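Side-chain contacts in glycosyl hydrolases family 31 family protein (Aspergillus niger, PDB 6DRU), which releases alpha-xylose from the non-reducing terminal glucose of xyloglucan oligosaccharides, as a family 31 glycoside hydrolase: residues 288-291 / 292-296; 402-406 / 407-411; 424-428 / 429-433; 514-517 / 518-522; 554-557 / 558-562. One frame throughout, in Å; residues are numbered along the deposited sequence.

Contact 1: 288-291 / 292-296. With NAG (2-acetamido-2-deoxy-beta-D-glucopyranose), chain D.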
# COMPACT_ATOMS: atom_id res chain seq x y z
N SER A 288 37.39 -0.33 -17.66
CA SER A 288 38.74 0.20 -17.61
C SER A 288 39.14 0.66 -16.21
O SER A 288 40.19 1.28 -16.05
CB SER A 288 38.90 1.35 -18.60
OG SER A 288 37.83 2.28 -18.47
N TRP A 289 38.32 0.36 -15.21
CA TRP A 289 38.56 0.75 -13.83
C TRP A 289 38.93 -0.46 -12.99
O TRP A 289 38.78 -1.61 -13.41
CB TRP A 289 37.33 1.45 -13.24
CG TRP A 289 36.05 0.73 -13.57
CD1 TRP A 289 35.60 -0.44 -13.03
CD2 TRP A 289 35.06 1.14 -14.52
NE1 TRP A 289 34.39 -0.79 -13.59
CE2 TRP A 289 34.04 0.17 -14.50
CE3 TRP A 289 34.94 2.23 -15.39
CZ2 TRP A 289 32.91 0.26 -15.32
CZ3 TRP A 289 33.82 2.32 -16.19
CH2 TRP A 289 32.82 1.34 -16.15
N ALA A 290 39.44 -0.19 -11.79
CA ALA A 290 39.77 -1.28 -10.87
C ALA A 290 38.52 -1.82 -10.18
O ALA A 290 38.36 -3.04 -10.05
CB ALA A 290 40.79 -0.80 -9.84
N HIS A 291 37.63 -0.94 -9.73
CA HIS A 291 36.41 -1.34 -9.05
C HIS A 291 35.26 -0.44 -9.50
O HIS A 291 35.47 0.71 -9.90
CB HIS A 291 36.56 -1.27 -7.52
CG HIS A 291 37.82 -1.89 -7.01
ND1 HIS A 291 38.92 -1.14 -6.66
CD2 HIS A 291 38.16 -3.18 -6.78
CE1 HIS A 291 39.88 -1.94 -6.24
NE2 HIS A 291 39.44 -3.19 -6.30
N GLN A 292 34.05 -0.98 -9.42
CA GLN A 292 32.84 -0.21 -9.71
C GLN A 292 32.66 0.86 -8.64
O GLN A 292 32.42 0.54 -7.47
CB GLN A 292 31.62 -1.12 -9.77
CG GLN A 292 31.59 -2.05 -10.97
CD GLN A 292 30.34 -2.91 -10.99
OE1 GLN A 292 29.27 -2.47 -11.40
NE2 GLN A 292 30.48 -4.15 -10.52
N GLY A 293 32.77 2.12 -9.03
CA GLY A 293 32.68 3.23 -8.11
C GLY A 293 33.99 3.95 -7.88
O GLY A 293 34.00 5.01 -7.25
N ASP A 294 35.11 3.39 -8.37
CA ASP A 294 36.39 4.08 -8.24
C ASP A 294 36.43 5.33 -9.11
O ASP A 294 37.03 6.34 -8.71
CB ASP A 294 37.53 3.12 -8.62
CG ASP A 294 37.85 2.13 -7.51
OD1 ASP A 294 37.18 2.17 -6.46
OD2 ASP A 294 38.77 1.31 -7.70
N TRP A 295 35.81 5.29 -10.28
CA TRP A 295 35.73 6.42 -11.19
C TRP A 295 37.13 6.96 -11.51
O TRP A 295 37.45 8.13 -11.31
CB TRP A 295 34.82 7.51 -10.63
CG TRP A 295 33.40 7.04 -10.56
CD1 TRP A 295 32.73 6.31 -11.51
CD2 TRP A 295 32.47 7.24 -9.49
NE1 TRP A 295 31.45 6.05 -11.09
CE2 TRP A 295 31.27 6.61 -9.85
CE3 TRP A 295 32.55 7.89 -8.25
CZ2 TRP A 295 30.14 6.62 -9.03
CZ3 TRP A 295 31.43 7.89 -7.44
CH2 TRP A 295 30.25 7.26 -7.83
N ALA A 296 37.96 6.04 -12.01
CA ALA A 296 39.33 6.31 -12.40
C ALA A 296 39.84 5.12 -13.19
O ALA A 296 39.42 3.98 -12.95
CB ALA A 296 40.23 6.57 -11.19
C1 NAG D . 35.17 -7.45 -13.67
C2 NAG D . 35.83 -8.74 -14.12
C3 NAG D . 37.32 -8.70 -14.15
C4 NAG D . 37.85 -7.37 -14.66
C5 NAG D . 37.16 -6.23 -13.95
C6 NAG D . 37.70 -4.91 -14.46
C7 NAG D . 34.29 -10.57 -13.52
C8 NAG D . 33.87 -11.66 -12.55
N2 NAG D . 35.42 -9.77 -13.23
O3 NAG D . 37.79 -9.76 -14.94
O4 NAG D . 39.24 -7.31 -14.41
O5 NAG D . 35.79 -6.32 -14.23
O6 NAG D . 36.69 -3.93 -14.40
O7 NAG D . 33.65 -10.38 -14.54
O HOH W 1 40.14 2.41 -11.10
O HOH W 2 34.41 3.08 -11.23
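H291 and D294 meet through a histidine-carboxylate hydrogen bond: ND1 of H291 donates to OD2 of D294 at 2.7 Å. OD2 is met on its syn side, and ring and carboxylate planes stand 79° apart. With chi1 at -77°, CG of D294 lies beside its own backbone N, which turns the carboxylate back toward 288-291. The other oxygen, OD1, is taken by V333 N and S332 OG, so both ends of the acid have donors.

The backbone underneath is a type II beta turn from H291 to D294, closed by D294 N to H291 O at 3.1 Å. H291 O also accepts from water 2, which in turn takes up G293 N and, at 2.8 Å, W295 N. Water 1 accepts from A290 N at 2.8 Å and donates to A296 O, bridging A290 to A296 across the bend. That same carbonyl lies 3.3 Å from CB of W289. NE1 of W289 lies 4.0 Å from CG of Q292, whose amide is held elsewhere: OE1 by S327 OG, NE2 by W357 O. A weak bond of 3.3 Å runs from O6 of the N-acetylglucosamine to W289 O.

In this loop after barrel strand 281-284, the carboxylate would probably polarise the imidazole, keep the proton on ND1 and stabilise a positive charge there.

Contact 2: 402-406 / 407-411. With BGC (beta-D-glucopyranose), chain F; GAL (beta-D-galactopyranose), chain B.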
# COMPACT_ATOMS: atom_id res chain seq x y z
N LEU A 402 20.27 -1.39 -13.47
CA LEU A 402 21.51 -0.97 -14.11
C LEU A 402 21.37 -1.05 -15.63
O LEU A 402 21.99 -1.86 -16.31
CB LEU A 402 22.68 -1.81 -13.60
CG LEU A 402 24.08 -1.30 -13.96
CD1 LEU A 402 24.19 0.20 -13.72
CD2 LEU A 402 25.14 -2.05 -13.17
N GLY A 403 20.51 -0.18 -16.16
CA GLY A 403 20.46 0.10 -17.58
C GLY A 403 19.59 -0.81 -18.42
O GLY A 403 19.37 -0.52 -19.60
N GLU A 404 19.07 -1.91 -17.86
CA GLU A 404 18.28 -2.86 -18.62
C GLU A 404 16.89 -2.99 -18.03
O GLU A 404 16.62 -2.57 -16.90
CB GLU A 404 18.96 -4.24 -18.66
CG GLU A 404 20.39 -4.21 -19.16
CD GLU A 404 20.49 -4.03 -20.66
OE1 GLU A 404 19.44 -4.10 -21.34
OE2 GLU A 404 21.61 -3.82 -21.16
N ALA A 405 15.99 -3.58 -18.82
CA ALA A 405 14.62 -3.83 -18.40
C ALA A 405 14.48 -5.11 -17.58
O ALA A 405 13.35 -5.53 -17.30
CB ALA A 405 13.70 -3.90 -19.62
N TYR A 406 15.60 -5.73 -17.21
CA TYR A 406 15.61 -6.91 -16.36
C TYR A 406 16.60 -6.71 -15.23
O TYR A 406 17.57 -5.95 -15.37
CB TYR A 406 15.96 -8.17 -17.16
CG TYR A 406 17.12 -7.99 -18.11
CD1 TYR A 406 18.43 -8.13 -17.67
CD2 TYR A 406 16.91 -7.67 -19.45
CE1 TYR A 406 19.50 -7.97 -18.54
CE2 TYR A 406 17.97 -7.50 -20.32
CZ TYR A 406 19.26 -7.65 -19.86
OH TYR A 406 20.32 -7.48 -20.72
N GLU A 407 16.36 -7.38 -14.12
CA GLU A 407 17.26 -7.32 -12.98
C GLU A 407 18.35 -8.39 -13.11
O GLU A 407 18.31 -9.25 -13.99
CB GLU A 407 16.50 -7.49 -11.67
CG GLU A 407 16.02 -6.18 -11.06
CD GLU A 407 17.16 -5.35 -10.49
OE1 GLU A 407 18.29 -5.87 -10.38
OE2 GLU A 407 16.93 -4.17 -10.15
N ASN A 408 19.33 -8.31 -12.21
CA ASN A 408 20.44 -9.27 -12.15
C ASN A 408 21.28 -9.21 -13.43
O ASN A 408 21.59 -10.23 -14.04
CB ASN A 408 19.93 -10.68 -11.87
CG ASN A 408 19.11 -10.76 -10.60
OD1 ASN A 408 19.63 -10.62 -9.50
ND2 ASN A 408 17.80 -10.98 -10.76
N ASN A 409 21.63 -7.99 -13.83
CA ASN A 409 22.44 -7.79 -15.02
C ASN A 409 23.79 -8.50 -14.88
O ASN A 409 24.31 -8.68 -13.78
CB ASN A 409 22.65 -6.30 -15.27
CG ASN A 409 23.17 -6.01 -16.67
OD1 ASN A 409 23.24 -6.90 -17.51
ND2 ASN A 409 23.54 -4.76 -16.91
N GLY A 410 24.35 -8.90 -16.02
CA GLY A 410 25.61 -9.60 -16.03
C GLY A 410 25.54 -11.08 -15.75
O GLY A 410 26.53 -11.79 -15.96
N GLN A 411 24.39 -11.59 -15.30
CA GLN A 411 24.24 -13.00 -15.01
C GLN A 411 23.70 -13.71 -16.26
O GLN A 411 23.58 -13.12 -17.33
CB GLN A 411 23.35 -13.19 -13.78
CG GLN A 411 23.94 -12.59 -12.51
CD GLN A 411 23.11 -12.86 -11.27
OE1 GLN A 411 22.67 -11.93 -10.59
NE2 GLN A 411 22.89 -14.13 -10.97
C2 BGC F . 24.06 -7.51 -21.40
C3 BGC F . 23.43 -6.32 -20.78
C4 BGC F . 24.52 -5.32 -20.35
C5 BGC F . 25.46 -5.04 -21.49
C6 BGC F . 26.61 -4.16 -21.01
C1 BGC F . 24.94 -7.04 -22.54
O2 BGC F . 23.05 -8.42 -21.90
O3 BGC F . 22.69 -6.71 -19.69
O4 BGC F . 23.93 -4.11 -19.94
O5 BGC F . 26.00 -6.26 -21.98
O6 BGC F . 27.68 -4.24 -21.93
C1 GAL B . 25.81 -14.47 -22.61
C2 GAL B . 26.79 -15.52 -22.15
C3 GAL B . 26.87 -15.82 -20.79
C4 GAL B . 26.78 -14.56 -19.97
C5 GAL B . 25.71 -13.62 -20.49
C6 GAL B . 25.73 -12.34 -19.66
O2 GAL B . 26.67 -16.68 -22.94
O3 GAL B . 27.98 -16.66 -20.57
O4 GAL B . 28.02 -13.90 -19.96
O5 GAL B . 25.97 -13.30 -21.84
O6 GAL B . 24.82 -11.41 -20.20
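Y406 turns one edge of its ring toward N409, whose amide plane stands 84° from the ring plane. The carbonyl O of E407 lies at the ring edge too. One face of the ring is covered over its centre by CB of E404, 3.6 Å above the plane.

ND2 of N409 points two ways: a fairly straight bond of 3.1 Å (160° at the hydrogen) to O4 of a bound glucose (chain F), and a weak one of 3.3 Å to L402 O. With CG anti to the backbone N (chi1 -165°), the amide swings back across the loop to reach both. O4 also donates to E404 OE2 at 2.6 Å, so this hydroxyl is gripped from both sequence segments; Y406 OH bonds to O3, though the position of O3 is less certain.

All this happens in the loop that follows strand 391-394 of the TIM barrel, the strand that leads into D395, the probable active-site residue. N408 to Q411 forms a type II beta turn, its 3.4 Å closing bond from Q411 N to N408 O being weak.

Further out, D355 accepts from L402 N with one oxygen and N409 N with the other, tying both halves of the loop to one side chain. From the third subunit, K119 is salt-bridged to E404 OE1 and W88 meets the Y406 ring edge-to-face. The amide of N408 is taken up by R363 and P351 of the second subunit.

Contact 3: 424-428 / 429-433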
# COMPACT_ATOMS: atom_id res chain seq x y z
N ASN A 424 11.65 -0.16 -7.05
CA ASN A 424 11.20 1.18 -6.67
C ASN A 424 12.14 1.68 -5.57
O ASN A 424 11.87 1.57 -4.37
CB ASN A 424 9.75 1.15 -6.21
CG ASN A 424 9.20 2.53 -5.89
OD1 ASN A 424 9.80 3.54 -6.25
ND2 ASN A 424 8.06 2.57 -5.22
N VAL A 425 13.26 2.25 -6.00
CA VAL A 425 14.35 2.60 -5.10
C VAL A 425 14.07 3.92 -4.40
O VAL A 425 13.17 4.68 -4.79
CB VAL A 425 15.69 2.65 -5.85
CG1 VAL A 425 15.94 1.34 -6.58
CG2 VAL A 425 15.71 3.81 -6.82
N ASN A 426 14.85 4.22 -3.36
CA ASN A 426 14.80 5.49 -2.66
C ASN A 426 15.83 6.45 -3.25
O ASN A 426 17.01 6.11 -3.36
CB ASN A 426 15.07 5.31 -1.17
CG ASN A 426 13.82 4.98 -0.38
OD1 ASN A 426 12.72 5.39 -0.74
ND2 ASN A 426 13.99 4.25 0.72
N TYR A 427 15.37 7.65 -3.62
CA TYR A 427 16.24 8.74 -4.02
C TYR A 427 16.11 9.88 -3.02
O TYR A 427 15.26 9.87 -2.13
CB TYR A 427 15.90 9.25 -5.43
CG TYR A 427 16.18 8.28 -6.55
CD1 TYR A 427 17.46 7.79 -6.78
CD2 TYR A 427 15.16 7.88 -7.41
CE1 TYR A 427 17.71 6.91 -7.81
CE2 TYR A 427 15.40 7.00 -8.44
CZ TYR A 427 16.68 6.52 -8.64
OH TYR A 427 16.92 5.64 -9.68
N ALA A 428 16.98 10.88 -3.18
CA ALA A 428 16.87 12.09 -2.37
C ALA A 428 15.72 12.97 -2.81
O ALA A 428 15.26 13.82 -2.03
CB ALA A 428 18.18 12.87 -2.42
N ALA A 429 15.23 12.80 -4.04
CA ALA A 429 14.16 13.61 -4.58
C ALA A 429 12.82 12.88 -4.61
O ALA A 429 11.82 13.46 -5.04
CB ALA A 429 14.52 14.08 -6.00
N GLY A 430 12.78 11.64 -4.15
CA GLY A 430 11.57 10.85 -4.18
C GLY A 430 11.92 9.39 -4.36
O GLY A 430 13.03 8.97 -4.07
N THR A 431 10.94 8.63 -4.82
CA THR A 431 11.15 7.23 -5.15
C THR A 431 11.23 7.06 -6.66
O THR A 431 11.01 8.00 -7.43
CB THR A 431 10.03 6.35 -4.58
OG1 THR A 431 8.78 6.70 -5.20
CG2 THR A 431 9.92 6.54 -3.08
N GLN A 432 11.58 5.85 -7.09
CA GLN A 432 11.64 5.56 -8.52
C GLN A 432 10.29 5.79 -9.18
O GLN A 432 10.22 6.27 -10.32
CB GLN A 432 12.11 4.12 -8.74
CG GLN A 432 12.18 3.70 -10.20
CD GLN A 432 13.28 4.42 -10.96
OE1 GLN A 432 14.25 4.89 -10.37
NE2 GLN A 432 13.13 4.51 -12.27
N LEU A 433 9.19 5.46 -8.49
CA LEU A 433 7.87 5.64 -9.07
C LEU A 433 7.44 7.10 -9.12
O LEU A 433 6.63 7.47 -9.98
CB LEU A 433 6.84 4.82 -8.30
CG LEU A 433 6.95 3.30 -8.47
CD1 LEU A 433 5.71 2.60 -7.93
CD2 LEU A 433 7.17 2.96 -9.93
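N424 and L433 cross at about a right angle, the amide of N424 lying 3.5 Å (CG to CG) from the leucine branch point. OD1 of N424 accepts from L433 N at 3.0 Å, with the donor well above the carbonyl plane. A chi1 of -176°, which sets CG opposite the asparagine's own nitrogen, carries the amide across to this first helical turn. Next to it, V425 O accepts from Q432 N at 3.0 Å, and further along Y427 N donates to G430 O at 2.7 Å.

Y427 and Q432 run side by side. The phenol OH donates to OE1 of Q432 at 2.9 Å, arriving nearly end-on to the carbonyl, while OE1 sits in the plane of the ring at its edge; CG2 of V425 covers one ring face.

The two segments fold back in a hairpin-like turn, N426 and T431 forming a single non-hydrogen-bonded antiparallel pair before helix 432-435 begins. T431 is its N-cap, and T431 N bonds back to S434 OG, as in a capping box.

In the second shell, G400 N donates to Y427 OH and E196 takes Q432 NE2. P131 of the fourth subunit accepts from T431 OG1 and N424 ND2, while R37 of that subunit reaches N426 OD1 and G430 O.

Contact 4: 514-517 / 518-522; sequences TVDA and GGFEV. With XYS (alpha-D-xylopyranose), chain N; BGC (beta-D-glucopyranose), chain C.
D516 to G519 makes a type II beta turn, closed by G519 N to D516 O at 3.0 Å, with G518 and G519 both at positive phi.

D516, which opens the turn, and F520, just after it, point the same way, side by side, with carboxylate and ring planes 56° apart. OD1 of D516 lies 3.8 Å from CB of F520 and at a similar distance from CD1, a van der Waals approach from an oblique angle. While OD1 faces F520, the other oxygen, OD2, is salt-bridged to R555. A chi1 of 174° swings the F520 ring away from its own amide nitrogen and out of the turn toward the sugars. There CE1 comes within 3.3 Å of xylose O4, and CZ within 3.4 Å of O3 of a glucose (chain C), which meets the ring at its edge.

G518 O is taken by Y537 OH and S490 OG, and F520 is tied through its backbone to T488 and S559. F520 also touches D487, the probable proton donor.

Glycine-rich and directly after strand 513-514, this is a barrel loop at the xylose pocket of a family 31 TIM-barrel enzyme, its aromatic side chain lining the pocket around the bound xylose.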
# COMPACT_ATOMS: atom_id res chain seq x y z
N THR A 514 22.61 10.34 -32.27
CA THR A 514 23.53 9.54 -33.08
C THR A 514 23.28 8.06 -32.80
O THR A 514 22.41 7.70 -32.00
CB THR A 514 24.98 9.95 -32.79
OG1 THR A 514 25.87 8.96 -33.33
CG2 THR A 514 25.20 10.12 -31.30
N VAL A 515 24.06 7.20 -33.47
CA VAL A 515 23.94 5.75 -33.36
C VAL A 515 25.33 5.15 -33.24
O VAL A 515 26.35 5.86 -33.28
CB VAL A 515 23.21 5.13 -34.57
CG1 VAL A 515 21.73 5.41 -34.51
CG2 VAL A 515 23.82 5.63 -35.87
N ASP A 516 25.38 3.83 -33.10
CA ASP A 516 26.61 3.06 -33.23
C ASP A 516 26.72 2.59 -34.67
O ASP A 516 25.92 1.77 -35.13
CB ASP A 516 26.61 1.87 -32.27
CG ASP A 516 26.81 2.28 -30.83
OD1 ASP A 516 26.78 1.40 -29.95
OD2 ASP A 516 26.94 3.50 -30.57
N ALA A 517 27.72 3.10 -35.39
CA ALA A 517 27.92 2.72 -36.78
C ALA A 517 28.22 1.23 -36.89
O ALA A 517 29.25 0.76 -36.42
CB ALA A 517 29.05 3.54 -37.41
N GLY A 518 27.30 0.48 -37.50
CA GLY A 518 27.45 -0.95 -37.66
C GLY A 518 26.72 -1.79 -36.64
O GLY A 518 26.85 -3.02 -36.68
N GLY A 519 25.96 -1.17 -35.74
CA GLY A 519 25.33 -1.90 -34.66
C GLY A 519 26.29 -2.14 -33.51
O GLY A 519 27.48 -1.82 -33.57
N PHE A 520 25.76 -2.72 -32.44
CA PHE A 520 26.56 -3.01 -31.25
C PHE A 520 26.69 -4.50 -30.99
O PHE A 520 27.81 -5.02 -30.94
CB PHE A 520 25.95 -2.31 -30.02
CG PHE A 520 26.64 -2.67 -28.74
CD1 PHE A 520 27.88 -2.14 -28.44
CD2 PHE A 520 26.05 -3.54 -27.84
CE1 PHE A 520 28.52 -2.48 -27.26
CE2 PHE A 520 26.69 -3.88 -26.67
CZ PHE A 520 27.92 -3.35 -26.37
N GLU A 521 25.58 -5.21 -30.82
CA GLU A 521 25.61 -6.62 -30.44
C GLU A 521 25.58 -7.52 -31.67
O GLU A 521 25.03 -7.17 -32.72
CB GLU A 521 24.43 -6.97 -29.54
CG GLU A 521 24.60 -6.59 -28.08
CD GLU A 521 23.50 -7.14 -27.20
OE1 GLU A 521 22.76 -8.04 -27.67
OE2 GLU A 521 23.36 -6.68 -26.05
N VAL A 522 26.18 -8.70 -31.52
CA VAL A 522 26.09 -9.74 -32.53
C VAL A 522 24.74 -10.43 -32.40
O VAL A 522 24.31 -10.78 -31.30
CB VAL A 522 27.25 -10.74 -32.38
CG1 VAL A 522 26.94 -12.03 -33.13
CG2 VAL A 522 28.54 -10.13 -32.88
C1 XYS N . 26.74 -0.70 -22.73
C2 XYS N . 26.80 0.40 -23.77
C3 XYS N . 27.88 0.05 -24.78
C4 XYS N . 29.18 -0.22 -24.06
C5 XYS N . 28.95 -1.24 -22.97
O1 XYS N . 26.45 -1.92 -23.36
O2 XYS N . 25.56 0.51 -24.42
O3 XYS N . 28.05 1.13 -25.67
O4 XYS N . 30.13 -0.71 -24.98
O5 XYS N . 27.98 -0.77 -22.06
C2 BGC C . 28.62 -7.50 -25.62
C3 BGC C . 27.91 -7.28 -24.33
C4 BGC C . 26.51 -7.92 -24.38
C5 BGC C . 26.62 -9.35 -24.83
C6 BGC C . 25.22 -9.95 -24.96
C1 BGC C . 28.62 -8.98 -25.92
O2 BGC C . 29.98 -7.03 -25.52
O3 BGC C . 27.79 -5.92 -24.10
O4 BGC C . 25.92 -7.89 -23.10
O5 BGC C . 27.26 -9.41 -26.09
O6 BGC C . 25.32 -11.32 -25.24

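Contact 5: 554-557 / 558-562; sequences MRTH and GSRTC. With XYS (alpha-D-xylopyranose), chain N; BGC (beta-D-glucopyranose), chain C; BGC (beta-D-glucopyranose), chain E.
H557 and G558 are packed close, the alpha carbon of the glycine lying over one face of the imidazole: G558 CA is 4.2 Å from the ring centroid and 15° off the normal, a CH-pi contact. With no side chain on G558, the guanidinium of R560 can lie against the backbone here. Its NH2 makes a weak, bent bond of 3.1 Å to H557 O; its stronger partners lie outside, G519 O at NH1 and Y577 OH at NE. Behind the histidine, CB of H557 rests on one face of the R555 guanidinium.

This run continues the short, weakly bonded strand 554-555, which pairs in parallel with 252-254 and so closes the TIM barrel; H557 sits just beyond its end. The extended chi1 of the histidine (177°) sends the ring into the pocket, where W393 meets it edge-to-face.

The sugar side is polar instead. NE2 of H557 donates to xylose O4 at 3.1 Å and is also hydrogen-bonded to O3 at 3.0 Å. S559 OG bonds to O2 of a glucose (chain C), also at 3.1 Å. The loose side comes past R560, where the chain leaves the pocket through T561 and C562, both partly exposed and neither touching 554-557.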
# COMPACT_ATOMS: atom_id res chain seq x y z
N MET A 554 28.82 11.88 -36.09
CA MET A 554 29.33 10.70 -36.77
C MET A 554 30.25 9.95 -35.81
O MET A 554 31.35 10.43 -35.49
CB MET A 554 30.07 11.09 -38.05
CG MET A 554 30.46 9.91 -38.92
SD MET A 554 31.67 10.34 -40.18
CE MET A 554 31.87 8.76 -41.00
N ARG A 555 29.81 8.78 -35.36
CA ARG A 555 30.57 7.99 -34.41
C ARG A 555 30.38 6.51 -34.72
O ARG A 555 29.26 6.06 -34.96
CB ARG A 555 30.15 8.28 -32.96
CG ARG A 555 30.49 7.17 -31.98
CD ARG A 555 30.11 7.54 -30.55
NE ARG A 555 29.98 6.37 -29.68
CZ ARG A 555 28.87 5.65 -29.56
NH1 ARG A 555 27.80 5.99 -30.25
NH2 ARG A 555 28.83 4.60 -28.75
N THR A 556 31.49 5.77 -34.72
CA THR A 556 31.47 4.32 -34.89
C THR A 556 31.77 3.66 -33.55
O THR A 556 32.57 4.17 -32.76
CB THR A 556 32.48 3.88 -35.95
OG1 THR A 556 32.44 2.45 -36.09
CG2 THR A 556 33.89 4.32 -35.59
N HIS A 557 31.13 2.52 -33.31
CA HIS A 557 31.26 1.80 -32.06
C HIS A 557 30.57 0.45 -32.22
O HIS A 557 29.68 0.29 -33.06
CB HIS A 557 30.64 2.58 -30.89
CG HIS A 557 30.68 1.85 -29.58
ND1 HIS A 557 31.86 1.51 -28.96
CD2 HIS A 557 29.69 1.40 -28.78
CE1 HIS A 557 31.60 0.88 -27.83
NE2 HIS A 557 30.29 0.80 -27.70
N GLY A 558 31.00 -0.52 -31.42
CA GLY A 558 30.37 -1.82 -31.43
C GLY A 558 31.27 -2.87 -30.81
O GLY A 558 32.45 -2.64 -30.54
N SER A 559 30.68 -4.04 -30.59
CA SER A 559 31.38 -5.21 -30.08
C SER A 559 31.44 -6.21 -31.23
O SER A 559 30.52 -7.01 -31.43
CB SER A 559 30.68 -5.78 -28.85
OG SER A 559 31.44 -6.84 -28.28
N ARG A 560 32.53 -6.17 -31.98
CA ARG A 560 32.67 -6.97 -33.19
C ARG A 560 33.21 -8.36 -32.88
O ARG A 560 33.81 -8.61 -31.83
CB ARG A 560 33.60 -6.27 -34.19
CG ARG A 560 33.23 -4.83 -34.49
CD ARG A 560 32.01 -4.73 -35.38
NE ARG A 560 31.67 -3.35 -35.68
CZ ARG A 560 30.63 -2.71 -35.16
NH1 ARG A 560 29.82 -3.33 -34.32
NH2 ARG A 560 30.40 -1.44 -35.49
N THR A 561 32.98 -9.28 -33.81
CA THR A 561 33.64 -10.57 -33.84
C THR A 561 34.49 -10.65 -35.11
O THR A 561 34.36 -9.83 -36.02
CB THR A 561 32.63 -11.72 -33.78
OG1 THR A 561 33.31 -12.98 -33.88
CG2 THR A 561 31.59 -11.61 -34.88
N CYS A 562 35.40 -11.62 -35.15
CA CYS A 562 36.37 -11.68 -36.23
C CYS A 562 37.01 -13.06 -36.27
O CYS A 562 36.89 -13.85 -35.34
CB CYS A 562 37.43 -10.58 -36.07
SG CYS A 562 38.40 -10.64 -34.53
C1 XYS N . 26.74 -0.70 -22.73
C2 XYS N . 26.80 0.40 -23.77
C3 XYS N . 27.88 0.05 -24.78
C4 XYS N . 29.18 -0.22 -24.06
C5 XYS N . 28.95 -1.24 -22.97
O1 XYS N . 26.45 -1.92 -23.36
O2 XYS N . 25.56 0.51 -24.42
O3 XYS N . 28.05 1.13 -25.67
O4 XYS N . 30.13 -0.71 -24.98
O5 XYS N . 27.98 -0.77 -22.06
C2 BGC C . 28.62 -7.50 -25.62
C3 BGC C . 27.91 -7.28 -24.33
C4 BGC C . 26.51 -7.92 -24.38
C5 BGC C . 26.62 -9.35 -24.83
C6 BGC C . 25.22 -9.95 -24.96
C1 BGC C . 28.62 -8.98 -25.92
O2 BGC C . 29.98 -7.03 -25.52
O3 BGC C . 27.79 -5.92 -24.10
O4 BGC C . 25.92 -7.89 -23.10
O5 BGC C . 27.26 -9.41 -26.09
O6 BGC C . 25.32 -11.32 -25.24
C2 BGC E . 28.94 -12.70 -28.70
C3 BGC E . 28.47 -11.36 -28.25
C4 BGC E . 29.58 -10.66 -27.43
C5 BGC E . 30.87 -10.68 -28.21
C6 BGC E . 31.96 -10.02 -27.38
C1 BGC E . 30.26 -12.56 -29.41
O1 BGC E . 30.68 -13.80 -29.86
O2 BGC E . 27.96 -13.27 -29.59
O3 BGC E . 27.34 -11.51 -27.47
O4 BGC E . 29.21 -9.33 -27.16
O5 BGC E . 31.23 -12.01 -28.51
O6 BGC E . 32.77 -11.01 -26.79

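Overall arrangement
All five contacts are mainly buried turns or loops of the TIM-barrel domain, strung in series along the chain. Contacts 4 and 5 belong together: their centres are 6 Å apart, both touch the xylose and one glucose, and two arginines of contact 5 bind back to contact 4. Contact 2 reaches a different glucose and is flanked by two other subunits. Contact 1, about 27 Å from the centre of the chain, relies on waters and a histidine-carboxylate hydrogen bond. Contact 3 stands apart, about 35 Å centre to centre from contact 5, joining strand to helix through amide and backbone bonds at a subunit interface, without sugar.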